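Local coordinates for putative ribose operon repressor (Burkholderia thailandensis, PDB 3EGC), which probably acts as a LacI-family transcriptional repressor, with a periplasmic-binding-protein-like sugar-binding domain, and is presumed to bind a cis-regulatory region of DNA, at residues L106-R111 with L267-V272; F221-W226 with V236-T241. All coordinates share one frame; numbering follows the deposited sequence.

Contact 1 (L106-R111 with L267-V272); sequences LSENVR and LQTRFV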
loop_
_atom_site.group_PDB
_atom_site.type_symbol
_atom_site.label_atom_id
_atom_site.label_comp_id
_atom_site.label_asym_id
_atom_site.label_seq_id
_atom_site.Cartn_x
_atom_site.Cartn_y
_atom_site.Cartn_z
ATOM N N LEU A 106 -4.186 -18.990 3.375
ATOM C CA LEU A 106 -5.387 -18.228 3.449
ATOM C C LEU A 106 -5.630 -17.670 4.885
ATOM O O LEU A 106 -5.032 -18.111 5.827
ATOM C CB LEU A 106 -6.537 -19.161 3.058
ATOM C CG LEU A 106 -6.302 -20.020 1.803
ATOM C CD1 LEU A 106 -7.466 -21.094 1.638
ATOM C CD2 LEU A 106 -6.168 -19.150 0.538
ATOM N N SER A 107 -6.542 -16.724 5.029
ATOM C CA SER A 107 -6.971 -16.278 6.372
ATOM C C SER A 107 -8.153 -17.082 6.875
ATOM O O SER A 107 -8.841 -17.742 6.077
ATOM C CB SER A 107 -7.368 -14.798 6.382
ATOM O OG SER A 107 -6.240 -13.986 6.109
ATOM N N GLU A 108 -8.405 -16.999 8.182
ATOM C CA GLU A 108 -9.656 -17.556 8.738
ATOM C C GLU A 108 -10.885 -16.638 8.525
ATOM O O GLU A 108 -11.448 -16.038 9.476
ATOM C CB GLU A 108 -9.492 -18.017 10.202
ATOM C CG GLU A 108 -9.193 -16.874 11.194
ATOM C CD GLU A 108 -8.661 -17.364 12.545
ATOM O OE1 GLU A 108 -8.538 -18.602 12.747
ATOM O OE2 GLU A 108 -8.378 -16.499 13.400
ATOM N N ASN A 109 -11.309 -16.535 7.276
ATOM C CA ASN A 109 -12.369 -15.567 6.918
ATOM C C ASN A 109 -13.736 -15.743 7.592
ATOM O O ASN A 109 -14.264 -14.783 8.164
ATOM C CB ASN A 109 -12.551 -15.494 5.422
ATOM C CG ASN A 109 -11.250 -15.126 4.680
ATOM O OD1 ASN A 109 -10.678 -14.064 4.913
ATOM N ND2 ASN A 109 -10.846 -15.969 3.738
ATOM N N VAL A 110 -14.312 -16.940 7.524
ATOM C CA VAL A 110 -15.544 -17.230 8.270
ATOM C C VAL A 110 -15.433 -16.764 9.750
ATOM O O VAL A 110 -16.180 -15.913 10.214
ATOM C CB VAL A 110 -15.891 -18.782 8.254
ATOM C CG1 VAL A 110 -17.313 -19.023 8.773
ATOM C CG2 VAL A 110 -15.756 -19.380 6.911
ATOM N N ARG A 111 -14.490 -17.337 10.494
ATOM C CA ARG A 111 -14.331 -16.974 11.907
ATOM C C ARG A 111 -14.253 -15.433 12.210
ATOM O O ARG A 111 -14.933 -14.913 13.110
ATOM C CB ARG A 111 -13.126 -17.640 12.495
ATOM C CG ARG A 111 -13.131 -17.666 13.983
ATOM C CD ARG A 111 -11.785 -18.244 14.487
ATOM N NE ARG A 111 -11.714 -19.690 14.282
ATOM C CZ ARG A 111 -10.653 -20.434 14.550
ATOM N NH1 ARG A 111 -10.695 -21.742 14.321
ATOM N NH2 ARG A 111 -9.544 -19.866 15.009
ATOM N N LEU A 267 -4.580 -19.042 8.443
ATOM C CA LEU A 267 -3.900 -18.213 9.447
ATOM C C LEU A 267 -4.842 -17.360 10.352
ATOM O O LEU A 267 -5.818 -16.790 9.911
ATOM C CB LEU A 267 -2.917 -17.294 8.765
ATOM C CG LEU A 267 -1.450 -17.702 8.732
ATOM C CD1 LEU A 267 -1.175 -19.250 8.820
ATOM C CD2 LEU A 267 -0.621 -16.993 7.620
ATOM N N GLN A 268 -4.515 -17.287 11.626
ATOM C CA GLN A 268 -5.288 -16.544 12.587
ATOM C C GLN A 268 -5.364 -15.028 12.284
ATOM O O GLN A 268 -4.351 -14.346 11.988
ATOM C CB GLN A 268 -4.692 -16.804 13.987
ATOM C CG GLN A 268 -4.832 -15.686 15.084
ATOM C CD GLN A 268 -3.932 -15.987 16.338
ATOM O OE1 GLN A 268 -2.740 -15.687 16.384
ATOM N NE2 GLN A 268 -4.508 -16.612 17.320
ATOM N N THR A 269 -6.571 -14.523 12.346
ATOM C CA THR A 269 -6.870 -13.141 12.257
ATOM C C THR A 269 -7.226 -12.660 13.682
ATOM O O THR A 269 -7.578 -13.445 14.583
ATOM C CB THR A 269 -8.110 -12.920 11.361
ATOM O OG1 THR A 269 -9.269 -13.483 11.966
ATOM C CG2 THR A 269 -7.915 -13.579 10.075
ATOM N N ARG A 270 -7.170 -11.369 13.890
ATOM C CA ARG A 270 -7.524 -10.889 15.168
ATOM C C ARG A 270 -8.459 -9.685 15.067
ATOM O O ARG A 270 -8.321 -8.825 14.209
ATOM C CB ARG A 270 -6.293 -10.617 16.027
ATOM C CG ARG A 270 -5.952 -9.204 16.182
ATOM C CD ARG A 270 -4.654 -9.057 16.913
ATOM N NE ARG A 270 -4.609 -7.810 17.627
ATOM C CZ ARG A 270 -4.009 -6.714 17.187
ATOM N NH1 ARG A 270 -3.395 -6.709 16.024
ATOM N NH2 ARG A 270 -4.031 -5.626 17.924
ATOM N N PHE A 271 -9.426 -9.669 15.965
ATOM C CA PHE A 271 -10.422 -8.600 15.989
ATOM C C PHE A 271 -9.884 -7.422 16.802
ATOM O O PHE A 271 -9.425 -7.585 17.936
ATOM C CB PHE A 271 -11.738 -9.118 16.584
ATOM C CG PHE A 271 -12.883 -8.181 16.398
ATOM C CD1 PHE A 271 -13.667 -7.814 17.477
ATOM C CD2 PHE A 271 -13.177 -7.658 15.151
ATOM C CE1 PHE A 271 -14.732 -6.925 17.320
ATOM C CE2 PHE A 271 -14.242 -6.823 14.976
ATOM C CZ PHE A 271 -15.035 -6.441 16.075
ATOM N N VAL A 272 -9.903 -6.238 16.201
ATOM C CA VAL A 272 -9.367 -5.054 16.873
ATOM C C VAL A 272 -10.478 -4.042 17.005
ATOM O O VAL A 272 -11.028 -3.582 15.993
ATOM C CB VAL A 272 -8.208 -4.447 16.048
ATOM C CG1 VAL A 272 -7.628 -3.168 16.703
ATOM C CG2 VAL A 272 -7.115 -5.531 15.785
#
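E108 reaches across to T269 with its carboxylate, and that one side chain does most of the work. Its CG stands between the backbone N and the carbonyl carbon (chi1 65°) and the chain is extended from there; OE2 lies close to Q268 CA and T269 N. T269 N donates to E108 OE2 at 2.9 Å, coming from above the carboxylate plane, 48° out of it. T269 OG1 adds a weak bond to E108 OE2 at 3.5 Å. T269 CG2 packs beside the aliphatic part of the glutamate, 3.7 Å from E108 CG, and also lies against S107 CB. The other oxygen, E108 OE1, sits 2.8 Å from R111 NH2; it lies well out of the guanidinium plane, so the attraction is one of charge. The backbones pair in parallel at S107 and L267: L267 N donates to L106 O at 2.8 Å, and E108 N to L267 O at 3.1 Å. S107 and L267 turn their side chains to the same face of the sheet, against I244 of helix 241-257. E108 is the N-cap residue of helix 109-122, and the whole is a parallel strand end turning into a helix, as in the alpha/beta fold of LacI-type sugar-binding domains.

Contact 2 (F221-W226 with V236-T241); sequences FDNLPW and VVEQPT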
loop_
_atom_site.group_PDB
_atom_site.type_symbol
_atom_site.label_atom_id
_atom_site.label_comp_id
_atom_site.label_asym_id
_atom_site.label_seq_id
_atom_site.Cartn_x
_atom_site.Cartn_y
_atom_site.Cartn_z
ATOM N N PHE A 221 -12.772 -5.835 7.386
ATOM C CA PHE A 221 -11.481 -6.522 7.336
ATOM C C PHE A 221 -10.343 -5.541 6.972
ATOM O O PHE A 221 -10.579 -4.523 6.340
ATOM C CB PHE A 221 -11.456 -7.667 6.307
ATOM C CG PHE A 221 -12.084 -8.965 6.801
ATOM C CD1 PHE A 221 -11.315 -10.103 6.889
ATOM C CD2 PHE A 221 -13.455 -9.051 7.093
ATOM C CE1 PHE A 221 -11.857 -11.309 7.289
ATOM C CE2 PHE A 221 -14.025 -10.249 7.508
ATOM C CZ PHE A 221 -13.248 -11.386 7.612
ATOM N N ASP A 222 -9.112 -5.888 7.376
ATOM C CA ASP A 222 -7.954 -5.042 7.149
ATOM C C ASP A 222 -7.827 -3.938 8.194
ATOM O O ASP A 222 -8.748 -3.127 8.407
ATOM C CB ASP A 222 -7.975 -4.460 5.747
ATOM C CG ASP A 222 -8.018 -5.526 4.693
ATOM O OD1 ASP A 222 -7.368 -6.608 4.921
ATOM O OD2 ASP A 222 -8.737 -5.302 3.700
ATOM N N ASN A 223 -6.657 -3.870 8.803
ATOM C CA ASN A 223 -6.420 -2.935 9.884
ATOM C C ASN A 223 -5.581 -1.771 9.383
ATOM O O ASN A 223 -4.355 -1.840 9.377
ATOM C CB ASN A 223 -5.669 -3.660 11.030
ATOM C CG ASN A 223 -5.466 -2.793 12.226
ATOM O OD1 ASN A 223 -5.953 -1.652 12.267
ATOM N ND2 ASN A 223 -4.809 -3.341 13.256
ATOM N N LEU A 224 -6.243 -0.711 8.945
ATOM C CA LEU A 224 -5.585 0.468 8.466
ATOM C C LEU A 224 -5.655 1.557 9.553
ATOM O O LEU A 224 -6.706 1.772 10.128
ATOM C CB LEU A 224 -6.321 0.930 7.199
ATOM C CG LEU A 224 -6.167 0.270 5.783
ATOM C CD1 LEU A 224 -5.018 0.867 5.026
ATOM C CD2 LEU A 224 -5.966 -1.269 5.847
ATOM N N PRO A 225 -4.542 2.250 9.819
ATOM C CA PRO A 225 -4.494 3.351 10.802
ATOM C C PRO A 225 -5.648 4.362 10.691
ATOM O O PRO A 225 -6.228 4.698 11.685
ATOM C CB PRO A 225 -3.120 4.025 10.534
ATOM C CG PRO A 225 -2.224 2.752 10.054
ATOM C CD PRO A 225 -3.236 1.989 9.169
ATOM N N TRP A 226 -6.016 4.794 9.497
ATOM C CA TRP A 226 -7.115 5.738 9.374
ATOM C C TRP A 226 -8.424 5.278 10.018
ATOM O O TRP A 226 -9.156 6.073 10.508
ATOM C CB TRP A 226 -7.304 6.223 7.939
ATOM C CG TRP A 226 -7.841 5.207 6.991
ATOM C CD1 TRP A 226 -7.116 4.419 6.113
ATOM C CD2 TRP A 226 -9.235 4.846 6.800
ATOM N NE1 TRP A 226 -7.967 3.608 5.422
ATOM C CE2 TRP A 226 -9.266 3.845 5.803
ATOM C CE3 TRP A 226 -10.445 5.330 7.325
ATOM C CZ2 TRP A 226 -10.442 3.298 5.329
ATOM C CZ3 TRP A 226 -11.635 4.789 6.863
ATOM C CH2 TRP A 226 -11.629 3.758 5.886
ATOM N N VAL A 236 -12.006 -3.602 13.278
ATOM C CA VAL A 236 -11.449 -4.269 12.136
ATOM C C VAL A 236 -11.034 -5.659 12.423
ATOM O O VAL A 236 -10.559 -5.943 13.487
ATOM C CB VAL A 236 -10.164 -3.586 11.606
ATOM C CG1 VAL A 236 -10.352 -3.254 10.146
ATOM C CG2 VAL A 236 -9.856 -2.386 12.407
ATOM N N VAL A 237 -11.195 -6.528 11.446
ATOM C CA VAL A 237 -10.538 -7.804 11.521
ATOM C C VAL A 237 -9.176 -7.713 10.832
ATOM O O VAL A 237 -9.075 -7.586 9.594
ATOM C CB VAL A 237 -11.443 -9.014 11.094
ATOM C CG1 VAL A 237 -12.467 -8.626 10.104
ATOM C CG2 VAL A 237 -10.583 -10.241 10.627
ATOM N N GLU A 238 -8.138 -7.706 11.654
ATOM C CA GLU A 238 -6.794 -7.642 11.152
ATOM C C GLU A 238 -6.386 -8.957 10.544
ATOM O O GLU A 238 -6.570 -10.004 11.149
ATOM C CB GLU A 238 -5.811 -7.240 12.261
ATOM C CG GLU A 238 -4.363 -7.172 11.825
ATOM C CD GLU A 238 -3.459 -6.842 12.965
ATOM O OE1 GLU A 238 -2.774 -7.771 13.487
ATOM O OE2 GLU A 238 -3.448 -5.644 13.355
ATOM N N GLN A 239 -5.827 -8.886 9.340
ATOM C CA GLN A 239 -5.282 -10.067 8.681
ATOM C C GLN A 239 -3.782 -10.094 8.926
ATOM O O GLN A 239 -3.176 -9.023 8.920
ATOM C CB GLN A 239 -5.598 -10.047 7.197
ATOM C CG GLN A 239 -7.048 -10.217 6.919
ATOM C CD GLN A 239 -7.310 -10.533 5.437
ATOM O OE1 GLN A 239 -7.245 -11.698 5.020
ATOM N NE2 GLN A 239 -7.562 -9.489 4.641
ATOM N N PRO A 240 -3.186 -11.303 9.114
ATOM C CA PRO A 240 -1.728 -11.436 9.268
ATOM C C PRO A 240 -0.991 -11.363 7.897
ATOM O O PRO A 240 -0.337 -12.314 7.448
ATOM C CB PRO A 240 -1.583 -12.833 9.898
ATOM C CG PRO A 240 -2.715 -13.620 9.257
ATOM C CD PRO A 240 -3.836 -12.615 8.971
ATOM N N THR A 241 -1.074 -10.220 7.258
ATOM C CA THR A 241 -0.578 -10.083 5.862
ATOM C C THR A 241 0.846 -10.482 5.642
ATOM O O THR A 241 1.141 -11.231 4.721
ATOM C CB THR A 241 -0.711 -8.634 5.354
ATOM O OG1 THR A 241 -0.074 -7.720 6.298
ATOM C CG2 THR A 241 -2.133 -8.264 5.234
HETATM O O HOH W 1 -4.750 -6.296 8.025
#
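N223 holds CG anti to its backbone N (chi1 -176°), and E238 does the same with an extended chain beyond; the amide and carboxylate planes lie 19° apart, nearly coplanar. N223 ND2 donates to E238 OE2 at 2.7 Å, a fairly straight bond that uses the anti lone pair of the oxygen. The other oxygen of E238 forms a salt bridge with R270. D222 carries CG beside its backbone N, anti to the carbonyl carbon (chi1 -58°), and its carboxylate meets the amide of Q239. Q239 NE2 donates to D222 OD1 at 2.9 Å, on the syn side and close to the plane of the amide. Each of these two groups has a second grip: D222 OD2 accepts from H195 N, and Q239 OE1 has its partner in S107. F221 turns one ring face to V237 CG1, offset toward the rim, in a CH-pi arrangement whose modelled closeness is doubtful; Q239 CG lies at the ring edge, and R143 makes a cation-pi contact with the same ring. D222 N donates to V237 O at 2.8 Å. A water accepts from both N223 N, at 3.2 Å, and Q239 N, at 3.1 Å, bridging the backbones where they diverge. This is the C-terminal end of two neighbouring parallel strands in a periplasmic-binding-protein-like alpha/beta domain, where the chains leave the sheet and their polar side chains pair.

In the fold
Contact 2 is nested inside the chain loop closed by contact 1, and their centres lie about 10 Å apart. Strands 264-272 and 236-238 are antiparallel neighbours, so the two contacts sit in one sheet: V272 N comes 2.8 Å from V236 O, a probable hydrogen bond. S107 OG and Q239 OE1, 2.7 Å apart, probably make another, tying the end of strand 103-107 to the amide whose nitrogen holds D222. Packing fills in between, with T269 CB 3.3 Å from E238 O. R143 joins them from helix 138-153, reaching both N109 and F221. W226 of segment 221-226 stacks on W226 of the second subunit.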